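PDB 5ZB2: DNA repair protein RAD7, which is a component of the yeast GGR complex, with ABF1 and RAD16, which promotes global genome nucleotide excision repair of nontranscribing DNA. Local coordinates for residues I87-D90 against G91-L95. Sequence-based numbering, arbitrary orientation.
With 9FO (3,6,9,12,15,18,21,24,27,30,33,36,39,42,45,48,51,54,57-nonadecaoxanonapentacontane-1,59-diol), chain K.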
ATOM      1  N   ILE A  87     -12.319  -1.685   5.745  1.00 34.73           N
ATOM      2  CA  ILE A  87     -11.241  -0.851   5.217  1.00 34.18           C
ATOM      3  C   ILE A  87      -9.903  -1.491   5.561  1.00 33.41           C
ATOM      4  O   ILE A  87      -9.616  -1.768   6.731  1.00 34.81           O
ATOM      5  CB  ILE A  87     -11.334   0.578   5.780  1.00 33.44           C
ATOM      6  CG1 ILE A  87     -12.607   1.263   5.270  1.00 35.64           C
ATOM      7  CG2 ILE A  87     -10.083   1.402   5.417  1.00 31.47           C
ATOM      8  CD1 ILE A  87     -12.917   2.582   5.964  1.00 34.15           C
ATOM      9  N   SER A  88      -9.070  -1.706   4.546  1.00 32.56           N
ATOM     10  CA  SER A  88      -7.789  -2.366   4.746  1.00 36.52           C
ATOM     11  C   SER A  88      -6.745  -1.371   5.238  1.00 33.67           C
ATOM     12  O   SER A  88      -6.971  -0.160   5.286  1.00 30.88           O
ATOM     13  CB  SER A  88      -7.306  -3.014   3.450  1.00 34.65           C
ATOM     14  OG  SER A  88      -6.815  -2.031   2.556  1.00 32.20           O
ATOM     15  N   PHE A  89      -5.571  -1.898   5.597  1.00 34.48           N
ATOM     16  CA  PHE A  89      -4.484  -1.025   6.027  1.00 37.01           C
ATOM     17  C   PHE A  89      -4.069  -0.075   4.913  1.00 36.96           C
ATOM     18  O   PHE A  89      -3.669   1.063   5.186  1.00 34.00           O
ATOM     19  CB  PHE A  89      -3.291  -1.854   6.509  1.00 37.34           C
ATOM     20  CG  PHE A  89      -2.512  -2.514   5.405  1.00 39.96           C
ATOM     21  CD1 PHE A  89      -2.987  -3.658   4.791  1.00 44.90           C
ATOM     22  CD2 PHE A  89      -1.291  -1.997   4.998  1.00 41.79           C
ATOM     23  CE1 PHE A  89      -2.266  -4.271   3.780  1.00 47.72           C
ATOM     24  CE2 PHE A  89      -0.567  -2.605   3.987  1.00 44.74           C
ATOM     25  CZ  PHE A  89      -1.057  -3.743   3.377  1.00 47.22           C
ATOM     26  N   ASP A  90      -4.172  -0.514   3.653  1.00 34.98           N
ATOM     27  CA  ASP A  90      -3.885   0.380   2.536  1.00 38.86           C
ATOM     28  C   ASP A  90      -4.963   1.447   2.396  1.00 36.78           C
ATOM     29  O   ASP A  90      -4.670   2.589   2.026  1.00 36.95           O
ATOM     30  CB  ASP A  90      -3.751  -0.418   1.235  1.00 41.34           C
ATOM     31  CG  ASP A  90      -2.375  -1.042   1.066  1.00 42.88           C
ATOM     32  OD1 ASP A  90      -1.414  -0.566   1.707  1.00 40.30           O
ATOM     33  OD2 ASP A  90      -2.251  -2.003   0.275  1.00 44.20           O
ATOM     34  N   GLY A  91      -6.218   1.096   2.679  1.00 36.53           N
ATOM     35  CA  GLY A  91      -7.272   2.098   2.678  1.00 38.13           C
ATOM     36  C   GLY A  91      -6.977   3.246   3.624  1.00 34.92           C
ATOM     37  O   GLY A  91      -7.138   4.418   3.273  1.00 30.80           O
ATOM     38  N   TYR A  92      -6.531   2.923   4.842  1.00 35.04           N
ATOM     39  CA  TYR A  92      -6.201   3.964   5.808  1.00 33.80           C
ATOM     40  C   TYR A  92      -5.033   4.811   5.326  1.00 35.58           C
ATOM     41  O   TYR A  92      -5.022   6.036   5.512  1.00 35.19           O
ATOM     42  CB  TYR A  92      -5.882   3.335   7.163  1.00 35.27           C
ATOM     43  CG  TYR A  92      -7.061   2.661   7.827  1.00 34.55           C
ATOM     44  CD1 TYR A  92      -8.127   3.408   8.318  1.00 34.57           C
ATOM     45  CD2 TYR A  92      -7.104   1.283   7.979  1.00 33.67           C
ATOM     46  CE1 TYR A  92      -9.205   2.800   8.928  1.00 34.99           C
ATOM     47  CE2 TYR A  92      -8.180   0.665   8.592  1.00 34.59           C
ATOM     48  CZ  TYR A  92      -9.225   1.429   9.066  1.00 33.94           C
ATOM     49  OH  TYR A  92     -10.295   0.821   9.673  1.00 30.51           O
ATOM     50  N   LYS A  93      -4.035   4.178   4.705  1.00 36.93           N
ATOM     51  CA  LYS A  93      -2.893   4.923   4.186  1.00 38.33           C
ATOM     52  C   LYS A  93      -3.316   5.872   3.069  1.00 38.44           C
ATOM     53  O   LYS A  93      -2.851   7.014   3.007  1.00 37.27           O
ATOM     54  CB  LYS A  93      -1.818   3.949   3.696  1.00 39.28           C
ATOM     55  CG  LYS A  93      -1.132   3.172   4.819  1.00 38.84           C
ATOM     56  CD  LYS A  93      -0.628   1.798   4.365  1.00 38.82           C
ATOM     57  CE  LYS A  93       0.488   1.903   3.332  1.00 42.15           C
ATOM     58  NZ  LYS A  93       0.978   0.560   2.899  1.00 41.80           N
ATOM     59  N   THR A  94      -4.206   5.421   2.181  1.00 37.08           N
ATOM     60  CA  THR A  94      -4.628   6.272   1.071  1.00 40.23           C
ATOM     61  C   THR A  94      -5.448   7.454   1.575  1.00 38.24           C
ATOM     62  O   THR A  94      -5.270   8.587   1.109  1.00 38.48           O
ATOM     63  CB  THR A  94      -5.430   5.459   0.049  1.00 42.16           C
ATOM     64  OG1 THR A  94      -4.657   4.335  -0.394  1.00 43.37           O
ATOM     65  CG2 THR A  94      -5.798   6.315  -1.156  1.00 44.79           C
ATOM     66  N   LEU A  95      -6.347   7.209   2.530  1.00 38.76           N
ATOM     67  CA  LEU A  95      -7.109   8.296   3.137  1.00 38.11           C
ATOM     68  C   LEU A  95      -6.178   9.381   3.670  1.00 40.01           C
ATOM     69  O   LEU A  95      -6.367  10.572   3.397  1.00 40.85           O
ATOM     70  CB  LEU A  95      -7.993   7.742   4.257  1.00 38.48           C
ATOM     71  CG  LEU A  95      -8.791   8.765   5.071  1.00 36.71           C
ATOM     72  CD1 LEU A  95      -9.866   9.409   4.205  1.00 38.01           C
ATOM     73  CD2 LEU A  95      -9.395   8.112   6.304  1.00 34.82           C
TER
HETATM   74  OAA 9FO K 609       8.723   7.893  -1.236  0.50 64.89           O
HETATM   75  CAB 9FO K 609       7.464   8.176  -1.778  0.50 59.31           C
HETATM   76  CAC 9FO K 609       7.452   7.814  -3.262  0.50 54.69           C
HETATM   77  OAD 9FO K 609       6.404   8.475  -3.911  0.50 55.34           O
HETATM   78  CAE 9FO K 609       5.135   7.935  -3.687  0.50 55.15           C
HETATM   79  CAF 9FO K 609       4.073   8.953  -4.103  0.50 56.42           C
HETATM   80  OAG 9FO K 609       2.917   8.759  -3.341  0.50 57.49           O
HETATM   81  CAH 9FO K 609       2.981   9.301  -2.053  0.50 57.66           C
HETATM   82  CAI 9FO K 609       2.331   8.322  -1.085  0.50 55.74           C
HETATM   83  OAJ 9FO K 609       3.288   7.371  -0.719  0.50 54.91           O
HETATM   84  CAK 9FO K 609       2.795   6.069  -0.591  0.50 53.65           C
HETATM   85  CAL 9FO K 609       3.966   5.092  -0.550  0.50 52.67           C
HETATM   86  OAM 9FO K 609       3.695   3.999  -1.381  0.50 50.69           O
HETATM   87  CAN 9FO K 609       4.812   3.520  -2.070  0.50 48.54           C
HETATM   88  CAO 9FO K 609       5.084   4.419  -3.267  0.50 49.49           C
HETATM   89  OAP 9FO K 609       5.005   3.669  -4.446  0.50 47.40           O
HETATM   90  CAQ 9FO K 609       5.026   4.446  -5.606  0.50 49.35           C
HETATM   91  CAR 9FO K 609       3.643   5.042  -5.829  0.50 51.41           C
HETATM   92  OAS 9FO K 609       3.528   5.523  -7.134  0.50 51.58           O
HETATM   93  CAT 9FO K 609       2.736   6.672  -7.247  0.50 54.41           C
HETATM   94  CAU 9FO K 609       1.284   6.387  -6.862  0.50 56.88           C
HETATM   95  OAV 9FO K 609       0.905   7.247  -5.827  0.50 58.13           O
HETATM   96  CAW 9FO K 609      -0.354   6.971  -5.285  0.50 58.12           C
HETATM   97  CAX 9FO K 609      -0.612   7.909  -4.107  0.50 58.17           C
HETATM   98  OAY 9FO K 609      -0.373   7.247  -2.896  0.50 55.49           O
HETATM   99  CAZ 9FO K 609      -1.387   6.369  -2.492  0.50 53.84           C
HETATM  100  CBA 9FO K 609      -1.131   5.931  -1.053  0.50 52.67           C
HETATM  101  OBB 9FO K 609      -1.080   4.537  -0.963  0.50 52.02           O
HETATM  102  CBC 9FO K 609       0.199   3.972  -1.041  0.50 51.87           C
HETATM  103  CBD 9FO K 609       0.095   2.493  -0.687  0.50 50.51           C
HETATM  104  OBE 9FO K 609      -0.320   1.783  -1.814  0.50 50.57           O
HETATM  105  CBF 9FO K 609      -1.300   0.831  -1.531  0.50 49.66           C
HETATM  106  CBG 9FO K 609      -1.624   0.046  -2.797  0.50 51.08           C
HETATM  107  OBH 9FO K 609      -1.188   0.776  -3.914  0.50 51.91           O
HETATM  108  CBI 9FO K 609      -1.892   0.514  -5.098  0.50 52.42           C
HETATM  109  CBJ 9FO K 609      -1.761   1.698  -6.052  0.50 53.38           C
HETATM  110  OBK 9FO K 609      -3.007   1.932  -6.653  0.50 55.04           O
HETATM  111  CBL 9FO K 609      -3.385   3.278  -6.748  0.50 56.59           C
HETATM  112  CBM 9FO K 609      -4.904   3.362  -6.860  0.50 58.28           C
HETATM  113  OBN 9FO K 609      -5.313   4.690  -6.707  0.50 59.41           O
HETATM  114  CBO 9FO K 609      -5.654   5.053  -5.400  0.50 57.70           C
HETATM  115  CBP 9FO K 609      -7.074   4.591  -5.069  0.50 55.21           C
HETATM  116  OBQ 9FO K 609      -7.148   4.390  -3.686  0.50 52.05           O
HETATM  117  CBR 9FO K 609      -8.094   3.460  -3.240  0.50 51.47           C
HETATM  118  CBS 9FO K 609      -7.598   2.926  -1.901  0.50 49.53           C
HETATM  119  OBT 9FO K 609      -7.712   1.533  -1.895  0.50 48.47           O
HETATM  120  CBU 9FO K 609      -6.739   0.873  -1.136  0.50 47.27           C
HETATM  121  CBV 9FO K 609      -6.637  -0.567  -1.620  0.50 49.28           C
HETATM  122  OBW 9FO K 609      -5.740  -0.615  -2.690  0.50 51.44           O
HETATM  123  CBX 9FO K 609      -5.596  -1.885  -3.258  0.50 52.79           C
HETATM  124  CBY 9FO K 609      -4.934  -1.764  -4.628  0.50 53.82           C
HETATM  125  OBZ 9FO K 609      -5.520  -0.722  -5.357  0.50 54.73           O
HETATM  126  CCA 9FO K 609      -5.925  -1.094  -6.646  0.50 55.99           C
HETATM  127  CCB 9FO K 609      -6.203   0.159  -7.472  0.50 57.50           C
HETATM  128  OCC 9FO K 609      -7.525   0.600  -7.344  0.50 58.45           O
HETATM  129  CCD 9FO K 609      -7.931   1.012  -6.070  0.50 56.13           C
HETATM  130  CCE 9FO K 609      -8.606  -0.178  -5.390  0.50 55.75           C
HETATM  131  OCF 9FO K 609      -9.849   0.185  -4.862  0.50 55.14           O
HETATM  132  CCG 9FO K 609     -10.355  -0.713  -3.913  0.50 54.48           C
HETATM  133  CCH 9FO K 609     -10.259  -2.156  -4.414  0.50 59.37           C
HETATM  134  OCI 9FO K 609     -11.191  -2.954  -3.740  0.50 64.70           O
HETATM  135  O   HOH W   1     -10.381  -1.802   9.495  1.00 34.09           O
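Ile87 sets its methyl CG2 over one face of the Tyr92 ring, a CH-pi contact 3.6 Å from the ring centroid and 7° off the normal. With chi1 at -66°, CG2 is anti to the backbone N of Ile87 and is held above the ring centre. At the ring's edge, in plane, a water accepts from Tyr92 OH at 2.6 Å and donates to Ile87 O, pinning the phenol to the backbone before the helix; Phe89 CA also lies at the edge, near the plane. Losing the phenol to an alanine here is likely to open a gap under Ile87 CG2 and leave this water without its hydroxyl donor. One face of the Phe89 ring carries Asp90 CG, offset toward the rim, while Lys93 NZ approaches obliquely, 3.7 Å from CE2.

Ser88 is the N-cap: its OG accepts from Gly91 N at 3.2 Å and, weakly, from Asp90 N, and is hydrogen-bonded to Asp65 OD2. The first helical turn follows with Tyr92 N bonded to Ser88 O and Lys93 N to Phe89 O. Asp90 O takes two donors, Thr94 N at 2.9 Å and, from above the carbonyl plane, Thr94 OG1 at 3.0 Å. Lys93, bent at chi3 (66°), forms a salt bridge from NZ to Asp90 OD1 at 2.9 Å, nearly along the C-O axis; Asp90 OD2 and Lys93 NZ bridge reciprocally to Lys93 NZ and Asp90 OD2 of the second subunit, another copy of this protein, and Lys93 NZ also salt-bridges Glu116. The polyether lies against Asp90 and Thr94.

In this leucine-rich repeat domain, helix 89-98 follows strand 78-81 and precedes strand 104-108; Ile87 packs on Phe81, and Tyr92 and Lys93 on helix 115-124.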